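Side-chain contact in malate dehydrogenase (PDB 3I0P), which probably catalyses the NAD-dependent interconversion of malate and oxaloacetate in the parasite Entamoeba histolytica: residues Thr184-Thr189 / Lys204-Met209. Sequence-based numbering, arbitrary orientation.
Sequences TSISPT and KSWASM. With NAD (nicotinamide-adenine-dinucleotide), chain B.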
loop_
_atom_site.group_PDB
_atom_site.type_symbol
_atom_site.label_atom_id
_atom_site.label_comp_id
_atom_site.label_asym_id
_atom_site.label_seq_id
_atom_site.Cartn_x
_atom_site.Cartn_y
_atom_site.Cartn_z
ATOM N N THR A 184 3.314 -7.535 -4.057
ATOM C CA THR A 184 2.322 -7.613 -2.985
ATOM C C THR A 184 2.179 -9.045 -2.456
ATOM O O THR A 184 1.540 -9.274 -1.431
ATOM C CB THR A 184 0.974 -7.055 -3.424
ATOM O OG1 THR A 184 0.678 -7.523 -4.746
ATOM C CG2 THR A 184 1.001 -5.522 -3.421
ATOM N N SER A 185 2.763 -10.007 -3.170
ATOM C CA SER A 185 3.013 -11.342 -2.623
ATOM C C SER A 185 4.345 -11.320 -1.861
ATOM O O SER A 185 5.212 -10.478 -2.144
ATOM C CB SER A 185 3.061 -12.379 -3.747
ATOM O OG SER A 185 4.074 -12.066 -4.682
ATOM N N ILE A 186 4.514 -12.223 -0.896
ATOM C CA ILE A 186 5.770 -12.283 -0.139
ATOM C C ILE A 186 6.965 -12.374 -1.099
ATOM O O ILE A 186 7.922 -11.611 -0.984
ATOM C CB ILE A 186 5.804 -13.454 0.896
ATOM C CG1 ILE A 186 4.638 -13.329 1.892
ATOM C CG2 ILE A 186 7.161 -13.489 1.619
ATOM C CD1 ILE A 186 4.540 -14.447 2.928
ATOM N N SER A 187 6.877 -13.302 -2.051
ATOM C CA SER A 187 7.903 -13.499 -3.065
ATOM C C SER A 187 7.345 -13.324 -4.481
ATOM O O SER A 187 6.171 -13.623 -4.730
ATOM C CB SER A 187 8.529 -14.892 -2.916
ATOM O OG SER A 187 9.361 -15.219 -4.016
ATOM N N PRO A 188 8.182 -12.798 -5.403
ATOM C CA PRO A 188 7.917 -12.872 -6.849
ATOM C C PRO A 188 8.367 -14.216 -7.453
ATOM O O PRO A 188 9.092 -14.976 -6.806
ATOM C CB PRO A 188 8.745 -11.711 -7.414
ATOM C CG PRO A 188 9.845 -11.526 -6.438
ATOM C CD PRO A 188 9.280 -11.858 -5.096
ATOM N N THR A 189 7.923 -14.511 -8.674
ATOM C CA THR A 189 8.297 -15.764 -9.343
ATOM C C THR A 189 9.797 -15.793 -9.668
ATOM O O THR A 189 10.431 -16.846 -9.598
ATOM C CB THR A 189 7.516 -15.977 -10.649
ATOM O OG1 THR A 189 7.864 -14.944 -11.576
ATOM C CG2 THR A 189 6.022 -15.951 -10.407
ATOM N N LYS A 204 9.169 -21.616 3.513
ATOM C CA LYS A 204 7.925 -22.347 3.563
ATOM C C LYS A 204 6.710 -21.492 3.393
ATOM O O LYS A 204 5.672 -21.979 3.029
ATOM C CB LYS A 204 7.813 -23.026 4.905
ATOM N N SER A 205 6.851 -20.207 3.674
ATOM C CA SER A 205 5.753 -19.275 3.602
ATOM C C SER A 205 5.479 -18.760 2.206
ATOM O O SER A 205 4.412 -18.298 1.951
ATOM C CB SER A 205 5.961 -18.099 4.558
ATOM O OG SER A 205 7.197 -17.472 4.352
ATOM N N TRP A 206 6.438 -18.851 1.309
ATOM C CA TRP A 206 6.285 -18.263 -0.000
ATOM C C TRP A 206 5.232 -18.888 -0.906
ATOM O O TRP A 206 4.519 -18.216 -1.593
ATOM C CB TRP A 206 7.620 -18.205 -0.708
ATOM C CG TRP A 206 8.627 -17.489 0.039
ATOM C CD1 TRP A 206 8.447 -16.804 1.155
ATOM C CD2 TRP A 206 9.993 -17.379 -0.277
ATOM N NE1 TRP A 206 9.604 -16.269 1.579
ATOM C CE2 TRP A 206 10.578 -16.608 0.702
ATOM C CE3 TRP A 206 10.784 -17.858 -1.307
ATOM C CZ2 TRP A 206 11.900 -16.313 0.694
ATOM C CZ3 TRP A 206 12.076 -17.545 -1.318
ATOM C CH2 TRP A 206 12.630 -16.797 -0.330
ATOM N N ALA A 207 5.137 -20.190 -0.907
ATOM C CA ALA A 207 4.279 -20.877 -1.871
ATOM C C ALA A 207 3.720 -22.197 -1.346
ATOM O O ALA A 207 4.147 -22.703 -0.308
ATOM C CB ALA A 207 5.029 -21.096 -3.169
ATOM N N SER A 208 2.749 -22.741 -2.075
ATOM C CA SER A 208 2.098 -23.988 -1.709
ATOM C C SER A 208 1.651 -24.757 -2.946
ATOM O O SER A 208 1.361 -24.160 -3.990
ATOM C CB SER A 208 0.904 -23.726 -0.787
ATOM O OG SER A 208 1.332 -23.362 0.515
ATOM N N MET A 209 1.625 -26.084 -2.834
ATOM C CA MET A 209 1.047 -26.931 -3.872
ATOM C C MET A 209 -0.461 -26.860 -3.703
ATOM O O MET A 209 -0.939 -26.488 -2.636
ATOM C CB MET A 209 1.535 -28.382 -3.738
ATOM C CG MET A 209 2.988 -28.653 -4.198
ATOM S SD MET A 209 3.327 -28.498 -5.980
ATOM C CE MET A 209 2.083 -29.568 -6.711
HETATM P PA NAD B . 11.984 -7.499 -1.871
HETATM O O1A NAD B . 13.386 -7.712 -2.389
HETATM O O2A NAD B . 11.403 -8.520 -0.946
HETATM O O5B NAD B . 11.986 -6.061 -1.152
HETATM C C5B NAD B . 12.522 -4.915 -1.837
HETATM C C4B NAD B . 12.132 -3.592 -1.164
HETATM O O4B NAD B . 12.151 -3.692 0.266
HETATM C C3B NAD B . 13.095 -2.470 -1.491
HETATM O O3B NAD B . 12.367 -1.231 -1.480
HETATM C C2B NAD B . 14.089 -2.503 -0.351
HETATM O O2B NAD B . 14.697 -1.227 -0.145
HETATM C C1B NAD B . 13.195 -2.874 0.815
HETATM N N9A NAD B . 13.879 -3.600 1.925
HETATM C C8A NAD B . 14.471 -4.802 1.864
HETATM N N7A NAD B . 14.936 -5.110 3.094
HETATM C C5A NAD B . 14.621 -4.095 3.931
HETATM C C6A NAD B . 14.827 -3.842 5.291
HETATM N N6A NAD B . 15.485 -4.727 6.078
HETATM N N1A NAD B . 14.374 -2.686 5.835
HETATM C C2A NAD B . 13.726 -1.785 5.085
HETATM N N3A NAD B . 13.510 -2.005 3.781
HETATM C C4A NAD B . 13.949 -3.148 3.183
HETATM O O3 NAD B . 10.950 -7.218 -3.094
HETATM P PN NAD B . 10.417 -8.252 -4.234
HETATM O O1N NAD B . 8.933 -8.428 -4.016
HETATM O O2N NAD B . 11.325 -9.454 -4.324
HETATM O O5D NAD B . 10.605 -7.433 -5.598
HETATM C C5D NAD B . 11.882 -7.352 -6.240
HETATM C C4D NAD B . 11.754 -6.655 -7.592
HETATM O O4D NAD B . 10.925 -7.419 -8.473
HETATM C C3D NAD B . 11.104 -5.282 -7.474
HETATM O O3D NAD B . 11.990 -4.324 -8.071
HETATM C C2D NAD B . 9.769 -5.398 -8.209
HETATM O O2D NAD B . 9.356 -4.231 -8.941
HETATM C C1D NAD B . 10.047 -6.530 -9.173
HETATM N N1N NAD B . 8.820 -7.182 -9.623
HETATM C C2N NAD B . 8.354 -6.884 -10.856
HETATM C C3N NAD B . 7.184 -7.484 -11.330
HETATM C C7N NAD B . 6.649 -7.164 -12.698
HETATM O O7N NAD B . 5.623 -7.715 -13.076
HETATM N N7N NAD B . 7.299 -6.292 -13.466
HETATM C C4N NAD B . 6.507 -8.394 -10.513
HETATM C C5N NAD B . 7.006 -8.676 -9.238
HETATM C C6N NAD B . 8.179 -8.052 -8.814
HETATM O O HOH W 1 4.909 -15.195 -1.974
#
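Over one face of the Trp206 indole lies CB of Ser187, a CH-pi contact in which this carbon stands 4.2 Å from the centroid of the five-membered ring, 27° off the ring normal and displaced toward the rim. Ile186 meets the same indole obliquely, its side chain crossing that of Trp206 at about a right angle: CG2 comes within 3.6 Å of Trp206 CD1 and lies close to NE1 as well. The methyl reaches there because CG2 is anti to the backbone N of Ile186, while CG1 (chi1 -58°) carries CD1 along a separate path to Ser205, 4.0 Å from its carbonyl O. Trp206 NE1 donates to the carbonyl of Val241 of the second subunit, which should restrict the rotation of the indole, and Arg191 adds a cation-pi contact.

No direct hydrogen bond joins the segments. Instead, a water accepts from Ser187 N at 2.7 Å and is placed to donate to Trp206 O at 3.1 Å. Two hydroxyls brace the loop itself: Ser185 OG gives its proton to Ser187 O at 2.6 Å, from above the carbonyl plane, and Ser187 OG bonds Pro188 O at 2.8 Å. The loop also carries Pro188 of the NAD pocket, whose CD lies 3.2 Å from NAD O2N. Lys246 NZ of the second subunit hydrogen-bonds Ser185 O, Ile186 O and NAD, so the contact lies at the dimer interface beside the cofactor site.

The loop 184-189 links strand 178-182, an outermost strand, within this chain, of the mixed sheet, to helix 189-197, whose Phe192 packs on both Ser187 and Trp206. Segment 204-209 ends in strand 207-209, paired antiparallel with 230-232, and His233 just beyond that partner strand bonds the backbones of both Ile186 and Trp206.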